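Local atomic coordinates of T-cell surface glycoprotein YE1/48 (Mus musculus, PDB entry 1QO3), a protein that acts as an inhibitory receptor on natural killer cells, recognising H-2d class I molecules and so preventing lysis of the cells that carry them. Residues Met30-Trp35 with Gln122-Ile127; Phe60-Val65 with Met108-Thr113; Ser48-Asp53 with Cys70-Ser75. The protein carries 1 engineered substitution. All coordinates share one frame; numbering follows the deposited sequence.

Overall arrangement
The chain is the extracellular C-type lectin-like domain of the receptor, and all three contacts reach its mixed sheet. Their segments come in the order 30-35, 48-53, 60-65, 70-75, 108-113 and 122-127. Interaction 1 therefore closes a long loop in which interactions 2 and 3 are nested, and those two cross along the chain. The centres of the three contacts lie about 11 to 14 Å from one another. Strand 70-77 joins them by pairing with both 107-110 and 124-131. Interaction 3 is near the middle of the domain, interaction 1 lies at the surface, where strand 32-33 pairs with the last strand, and interaction 2 brings helix 55-64 to the region that meets other chains.

Interaction 1: residues Met30-Trp35 with Gln122-Ile127; sequences MDRKTW and QVFICI
Lys33 and Phe124 bond to each other twice through their backbones, forming an antiparallel hydrogen-bonded pair. Lys33 N reaches Phe124 O at 3.1 Å, nearly straight at 173°, and Phe124 N returns to Lys33 O at 3.0 Å. This is the tight part of the contact. Lys33 O also receives the CA-H of Val123, 3.1 Å from CA to O, and the CA of Thr34 approaches Gln122 O at 3.3 Å in the same manner. The extended Lys33 chain passes the sulphur of Cys126, which is disulfide-bonded to Cys38, and carries NZ on to Thr41 OG1. Beyond the corner at Asp31, the methyl of Met30 lies alongside Ile125, CE to CD1 3.8 Å.

The side of Arg32 is looser and more exposed. Its CG rests on the Phe124 backbone, and bends at chi2 (127°) and chi3 (78°) fold the guanidinium back over Val123. There Val123 O sits over one face of the planar group, so its closeness to NH1 makes no hydrogen bond. A water instead links Ile125 N, at 2.9 Å, to Arg32 NH1, the latter bond being weak; any cation-pi attraction to the Phe124 ring is long and weak too. Such pairing of an early strand with the last one, reinforced by a disulfide to the first helix, joins the two ends of the C-type lectin-like fold.

Interaction 2: residues Phe60-Val65 with Met108-Thr113; sequences FLQLVV and MLLSKT
Gln62 NE2 is gripped by two partners: it donates to Ser111 O at 3.1 Å and to a water 3.2 Å away. In this C-type lectin-like fold the bonds tie helix 55-64, through Gln62, to the chain leaving strand 107-110. The amide reaches there because the Gln62 chain is extended beyond CG (chi2 -176°). The bond to Ser111 O is well aligned, 164° at the hydrogen, and lies in the carbonyl plane as well as close to the plane of the amide. The water passes the link on by donating to Thr113 O, 2.9 Å from it, so one side-chain nitrogen bridges the backbone from Ser111 to Thr113. Lys112 O lies beside the same side chain, 3.2 Å from Gln62 CB, but is poorly angled for a bond with NE2.

The other half of the contact is apolar and buried. Val65 points at the partner segment and divides its methyls: CG1 meets Leu110 CD2, their side chains crossing at about a right angle, while CG2 packs on the Lys112 backbone, 3.6 Å from its N. Leu61 CD1 adds a looser touch on the same Leu110 methyl.

Beyond this packing, Lys112 NZ forms a salt bridge with an acidic side chain of another protein in the assembly, and Leu63 O accepts from Ser67 OG of the second receptor subunit. The Lys112 side chain, with CG anti to its own backbone N (chi1 168°), runs past the backbone of Gln62, with 3.5 Å between Lys112 CG and Gln62 O.

Interaction 3: residues Ser48-Asp53 with Cys70-Ser75; sequences SLLKID and CWVGLS
Leu49 turns its CG anti to the backbone N (chi1 -161°), and a bend at chi2 (45°) then spreads its two methyls along the backbone of 71-73. That backbone makes an inverse gamma turn centred on Gly73, closed by a weak bond from Leu74 N to Val72 O, where strand 70-77 of the C-type lectin-like fold turns a corner. CG of Leu49 lies against the peptide between Val72 and Gly73, 3.4 Å from Gly73 N. From there the methyls part: CD1 faces Trp71 O at 3.8 Å and CD2 faces Val72 O at the same distance. The turn brings the bare CA of Gly73 up to Leu49, 3.8 Å from its CB, with CA-H directed at Leu49 O.

Leu50 and Val72 lie side by side and point the same way, CD2 of the first 4.2 Å from CG1 of the second. Both belong to the buried interior; Leu50 also packs on Ile127 of strand 124-131 and Val72 on Leu110 of strand 107-110. Val72 O also accepts from Trp35 NE1, which ties the corner to helix 35-44. Across the two segments the single hydrogen bond is short and bent: Gly73 N gives to Leu50 O at 2.6 Å, with 140° at the hydrogen and the donor slightly tilted from the carbonyl plane.

Interaction 1: residues Met30-Trp35 with Gln122-Ile127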
# COMPACT_ATOMS: atom_id res chain seq x y z
N MET C 30 26.03 2.41 14.65
CA MET C 30 26.39 1.39 13.68
C MET C 30 27.67 0.58 13.94
O MET C 30 27.83 -0.51 13.39
CB MET C 30 26.40 2.00 12.27
CG MET C 30 25.09 2.71 11.89
SD MET C 30 23.56 1.76 12.15
CE MET C 30 23.49 0.77 10.63
N ASP C 31 28.58 1.10 14.77
CA ASP C 31 29.81 0.35 15.12
C ASP C 31 29.36 -0.77 16.04
O ASP C 31 29.15 -0.55 17.24
CB ASP C 31 30.81 1.22 15.91
CG ASP C 31 31.62 2.16 15.03
OD1 ASP C 31 31.50 2.10 13.79
OD2 ASP C 31 32.38 2.97 15.61
N ARG C 32 29.21 -1.98 15.51
CA ARG C 32 28.78 -3.11 16.31
C ARG C 32 29.57 -3.29 17.60
O ARG C 32 30.79 -3.16 17.62
CB ARG C 32 28.82 -4.38 15.47
CG ARG C 32 27.62 -4.51 14.54
CD ARG C 32 27.99 -4.73 13.08
NE ARG C 32 28.41 -6.10 12.75
CZ ARG C 32 27.69 -7.20 12.99
NH1 ARG C 32 26.49 -7.11 13.57
NH2 ARG C 32 28.14 -8.39 12.61
N LYS C 33 28.87 -3.58 18.69
CA LYS C 33 29.52 -3.77 19.99
C LYS C 33 28.85 -4.84 20.83
O LYS C 33 27.74 -5.29 20.53
CB LYS C 33 29.53 -2.46 20.77
CG LYS C 33 30.35 -1.36 20.12
CD LYS C 33 30.08 -0.01 20.76
CE LYS C 33 30.79 1.10 20.00
NZ LYS C 33 30.38 2.43 20.52
N THR C 34 29.54 -5.24 21.89
CA THR C 34 29.04 -6.22 22.84
C THR C 34 27.86 -5.57 23.54
O THR C 34 27.71 -4.34 23.50
CB THR C 34 30.12 -6.55 23.87
OG1 THR C 34 30.62 -5.32 24.43
CG2 THR C 34 31.29 -7.31 23.23
N TRP C 35 27.01 -6.35 24.20
CA TRP C 35 25.88 -5.76 24.89
C TRP C 35 26.36 -4.72 25.91
O TRP C 35 25.90 -3.58 25.90
CB TRP C 35 25.05 -6.83 25.61
CG TRP C 35 23.81 -6.26 26.27
CD1 TRP C 35 22.58 -6.08 25.69
CD2 TRP C 35 23.70 -5.78 27.62
NE1 TRP C 35 21.71 -5.51 26.61
CE2 TRP C 35 22.37 -5.32 27.79
CE3 TRP C 35 24.60 -5.69 28.70
CZ2 TRP C 35 21.92 -4.78 29.01
CZ3 TRP C 35 24.15 -5.16 29.91
CH2 TRP C 35 22.81 -4.71 30.05
N GLN C 122 28.50 -11.10 21.85
CA GLN C 122 28.45 -10.87 20.40
C GLN C 122 28.27 -9.38 20.10
O GLN C 122 27.79 -8.62 20.95
CB GLN C 122 27.34 -11.72 19.76
CG GLN C 122 27.64 -13.22 19.81
CD GLN C 122 26.55 -14.10 19.22
OE1 GLN C 122 25.37 -13.95 19.54
NE2 GLN C 122 26.94 -15.05 18.37
N VAL C 123 28.67 -8.96 18.90
CA VAL C 123 28.58 -7.56 18.53
C VAL C 123 27.48 -7.25 17.53
O VAL C 123 27.40 -7.84 16.45
CB VAL C 123 29.95 -7.03 17.98
CG1 VAL C 123 31.02 -7.20 19.03
CG2 VAL C 123 30.36 -7.78 16.71
N PHE C 124 26.61 -6.33 17.93
CA PHE C 124 25.49 -5.88 17.11
C PHE C 124 25.32 -4.38 17.29
O PHE C 124 25.83 -3.79 18.25
CB PHE C 124 24.19 -6.57 17.53
CG PHE C 124 24.20 -8.06 17.34
CD1 PHE C 124 24.77 -8.89 18.30
CD2 PHE C 124 23.63 -8.63 16.20
CE1 PHE C 124 24.79 -10.28 18.12
CE2 PHE C 124 23.64 -10.02 16.01
CZ PHE C 124 24.22 -10.85 16.97
N ILE C 125 24.58 -3.77 16.36
CA ILE C 125 24.27 -2.35 16.41
C ILE C 125 23.68 -2.04 17.79
O ILE C 125 23.08 -2.92 18.41
CB ILE C 125 23.20 -2.02 15.34
CG1 ILE C 125 23.79 -2.16 13.94
CG2 ILE C 125 22.62 -0.63 15.58
CD1 ILE C 125 22.74 -2.18 12.83
N CYS C 126 23.85 -0.81 18.27
CA CYS C 126 23.29 -0.42 19.56
C CYS C 126 22.13 0.54 19.35
O CYS C 126 22.24 1.44 18.52
CB CYS C 126 24.28 0.36 20.42
SG CYS C 126 25.95 -0.29 20.66
N ILE C 127 21.03 0.36 20.08
CA ILE C 127 19.94 1.32 19.97
C ILE C 127 19.94 2.10 21.30
O ILE C 127 19.68 1.52 22.35
CB ILE C 127 18.55 0.68 19.80
CG1 ILE C 127 18.50 -0.18 18.53
CG2 ILE C 127 17.50 1.79 19.67
CD1 ILE C 127 17.13 -0.81 18.30
O HOH W 1 23.91 -5.58 14.13

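Interaction 2: residues Phe60-Val65 with Met108-Thr113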
# COMPACT_ATOMS: atom_id res chain seq x y z
N PHE C 60 5.72 0.26 16.26
CA PHE C 60 6.28 1.25 15.37
C PHE C 60 7.74 0.96 15.03
O PHE C 60 8.13 1.00 13.87
CB PHE C 60 6.21 2.65 15.95
CG PHE C 60 7.01 3.64 15.17
CD1 PHE C 60 6.54 4.12 13.95
CD2 PHE C 60 8.29 3.99 15.58
CE1 PHE C 60 7.34 4.92 13.14
CE2 PHE C 60 9.10 4.78 14.78
CZ PHE C 60 8.63 5.25 13.56
N LEU C 61 8.55 0.67 16.06
CA LEU C 61 9.98 0.41 15.86
C LEU C 61 10.30 -0.69 14.85
O LEU C 61 11.33 -0.63 14.17
CB LEU C 61 10.66 0.06 17.20
CG LEU C 61 10.91 1.17 18.24
CD1 LEU C 61 11.45 0.55 19.53
CD2 LEU C 61 11.91 2.19 17.67
N GLN C 62 9.44 -1.70 14.75
CA GLN C 62 9.72 -2.78 13.82
C GLN C 62 9.47 -2.41 12.37
O GLN C 62 9.83 -3.15 11.46
CB GLN C 62 8.94 -4.04 14.23
CG GLN C 62 9.54 -4.66 15.50
CD GLN C 62 8.89 -5.96 15.92
OE1 GLN C 62 7.67 -6.05 16.07
NE2 GLN C 62 9.71 -6.98 16.15
N LEU C 63 8.88 -1.24 12.16
CA LEU C 63 8.62 -0.73 10.83
C LEU C 63 9.89 -0.09 10.31
O LEU C 63 10.08 0.02 9.09
CB LEU C 63 7.53 0.34 10.85
CG LEU C 63 6.13 -0.05 11.34
CD1 LEU C 63 5.24 1.18 11.31
CD2 LEU C 63 5.56 -1.16 10.47
N VAL C 64 10.77 0.33 11.22
CA VAL C 64 12.00 1.01 10.81
C VAL C 64 13.34 0.41 11.22
O VAL C 64 14.37 0.76 10.63
CB VAL C 64 12.01 2.48 11.28
CG1 VAL C 64 10.76 3.19 10.79
CG2 VAL C 64 12.11 2.56 12.80
N VAL C 65 13.37 -0.48 12.21
CA VAL C 65 14.65 -1.08 12.61
C VAL C 65 15.10 -2.16 11.62
O VAL C 65 14.27 -2.85 11.01
CB VAL C 65 14.59 -1.72 14.03
CG1 VAL C 65 14.19 -0.66 15.06
CG2 VAL C 65 13.63 -2.90 14.04
N MET C 108 19.22 -9.24 25.29
CA MET C 108 18.13 -9.10 24.32
C MET C 108 18.43 -8.30 23.05
O MET C 108 18.94 -7.18 23.09
CB MET C 108 16.90 -8.51 25.01
CG MET C 108 15.59 -8.86 24.34
SD MET C 108 15.30 -10.66 24.29
CE MET C 108 14.82 -10.95 26.00
N LEU C 109 18.08 -8.90 21.91
CA LEU C 109 18.26 -8.29 20.60
C LEU C 109 16.91 -7.90 20.00
O LEU C 109 15.93 -8.62 20.18
CB LEU C 109 18.92 -9.29 19.64
CG LEU C 109 20.38 -9.65 19.86
CD1 LEU C 109 20.71 -10.93 19.10
CD2 LEU C 109 21.25 -8.49 19.41
N LEU C 110 16.87 -6.76 19.30
CA LEU C 110 15.65 -6.32 18.63
C LEU C 110 15.87 -6.36 17.13
O LEU C 110 16.88 -5.87 16.61
CB LEU C 110 15.26 -4.88 19.02
CG LEU C 110 14.14 -4.28 18.14
CD1 LEU C 110 12.81 -4.99 18.40
CD2 LEU C 110 13.98 -2.80 18.40
N SER C 111 14.93 -6.96 16.42
CA SER C 111 15.00 -7.03 14.97
C SER C 111 13.62 -6.69 14.43
O SER C 111 12.65 -6.67 15.18
CB SER C 111 15.41 -8.43 14.50
OG SER C 111 14.35 -9.35 14.69
N LYS C 112 13.56 -6.42 13.13
CA LYS C 112 12.32 -6.09 12.44
C LYS C 112 11.19 -7.05 12.77
O LYS C 112 10.02 -6.67 12.82
CB LYS C 112 12.58 -6.09 10.93
CG LYS C 112 11.32 -6.05 10.06
CD LYS C 112 11.67 -6.03 8.58
CE LYS C 112 10.42 -5.99 7.72
NZ LYS C 112 10.70 -5.84 6.26
N THR C 113 11.54 -8.31 13.00
CA THR C 113 10.53 -9.32 13.27
C THR C 113 10.63 -10.01 14.62
O THR C 113 9.74 -10.78 14.98
CB THR C 113 10.58 -10.42 12.17
OG1 THR C 113 11.92 -10.96 12.10
CG2 THR C 113 10.19 -9.85 10.81
O HOH W 2 8.50 -9.72 17.35

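Interaction 3: residues Ser48-Asp53 with Cys70-Ser75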
# COMPACT_ATOMS: atom_id res chain seq x y z
N SER C 48 20.70 6.10 27.10
CA SER C 48 20.50 4.82 27.75
C SER C 48 20.16 3.72 26.74
O SER C 48 19.42 3.96 25.79
CB SER C 48 19.37 4.95 28.78
OG SER C 48 19.15 3.72 29.44
N LEU C 49 20.69 2.52 26.95
CA LEU C 49 20.40 1.41 26.05
C LEU C 49 18.88 1.27 26.07
O LEU C 49 18.28 1.08 27.12
CB LEU C 49 21.09 0.13 26.52
CG LEU C 49 21.30 -1.02 25.53
CD1 LEU C 49 21.82 -0.49 24.19
CD2 LEU C 49 22.28 -2.03 26.13
N LEU C 50 18.27 1.36 24.89
CA LEU C 50 16.82 1.33 24.74
C LEU C 50 15.97 0.44 25.62
O LEU C 50 16.22 -0.75 25.76
CB LEU C 50 16.44 1.03 23.28
CG LEU C 50 14.93 1.05 23.03
CD1 LEU C 50 14.40 2.47 23.27
CD2 LEU C 50 14.61 0.61 21.61
N LYS C 51 14.96 1.06 26.22
CA LYS C 51 13.99 0.34 27.02
C LYS C 51 12.67 0.51 26.26
O LYS C 51 12.23 1.64 26.04
CB LYS C 51 13.85 0.94 28.42
CG LYS C 51 12.76 0.25 29.22
CD LYS C 51 12.61 0.82 30.62
CE LYS C 51 11.57 0.03 31.42
NZ LYS C 51 11.47 0.54 32.82
N ILE C 52 12.06 -0.59 25.84
CA ILE C 52 10.79 -0.50 25.12
C ILE C 52 9.68 -0.40 26.17
O ILE C 52 9.50 -1.29 26.99
CB ILE C 52 10.63 -1.73 24.20
CG1 ILE C 52 11.81 -1.77 23.22
CG2 ILE C 52 9.30 -1.63 23.43
CD1 ILE C 52 11.83 -2.97 22.29
N ASP C 53 8.94 0.71 26.13
CA ASP C 53 7.90 0.97 27.12
C ASP C 53 6.52 0.34 26.94
O ASP C 53 5.79 0.16 27.92
CB ASP C 53 7.75 2.49 27.29
CG ASP C 53 9.08 3.19 27.52
OD1 ASP C 53 9.89 2.70 28.34
OD2 ASP C 53 9.33 4.23 26.88
N CYS C 70 19.66 -5.69 16.75
CA CYS C 70 20.26 -4.58 17.47
C CYS C 70 20.12 -4.83 18.97
O CYS C 70 19.06 -5.26 19.44
CB CYS C 70 19.53 -3.27 17.14
SG CYS C 70 19.44 -2.84 15.40
N TRP C 71 21.19 -4.57 19.71
CA TRP C 71 21.16 -4.73 21.17
C TRP C 71 20.20 -3.71 21.79
O TRP C 71 20.19 -2.54 21.38
CB TRP C 71 22.57 -4.52 21.75
CG TRP C 71 23.50 -5.71 21.66
CD1 TRP C 71 24.82 -5.69 21.29
CD2 TRP C 71 23.21 -7.06 22.04
NE1 TRP C 71 25.37 -6.95 21.41
CE2 TRP C 71 24.40 -7.81 21.87
CE3 TRP C 71 22.07 -7.72 22.50
CZ2 TRP C 71 24.48 -9.18 22.14
CZ3 TRP C 71 22.14 -9.08 22.78
CH2 TRP C 71 23.34 -9.80 22.60
N VAL C 72 19.38 -4.15 22.75
CA VAL C 72 18.46 -3.26 23.45
C VAL C 72 18.72 -3.40 24.96
O VAL C 72 19.40 -4.33 25.38
CB VAL C 72 16.96 -3.55 23.12
CG1 VAL C 72 16.63 -3.03 21.73
CG2 VAL C 72 16.68 -5.04 23.20
N GLY C 73 18.19 -2.47 25.75
CA GLY C 73 18.42 -2.50 27.19
C GLY C 73 17.65 -3.51 28.03
O GLY C 73 16.97 -3.14 28.98
N LEU C 74 17.77 -4.78 27.68
CA LEU C 74 17.09 -5.85 28.41
C LEU C 74 18.06 -7.01 28.54
O LEU C 74 18.58 -7.51 27.54
CB LEU C 74 15.84 -6.30 27.66
CG LEU C 74 15.06 -7.47 28.26
CD1 LEU C 74 14.55 -7.09 29.64
CD2 LEU C 74 13.91 -7.84 27.34
N SER C 75 18.32 -7.43 29.77
CA SER C 75 19.26 -8.52 29.98
C SER C 75 18.88 -9.46 31.11
O SER C 75 17.94 -9.21 31.87
CB SER C 75 20.66 -7.94 30.24
OG SER C 75 20.65 -7.13 31.40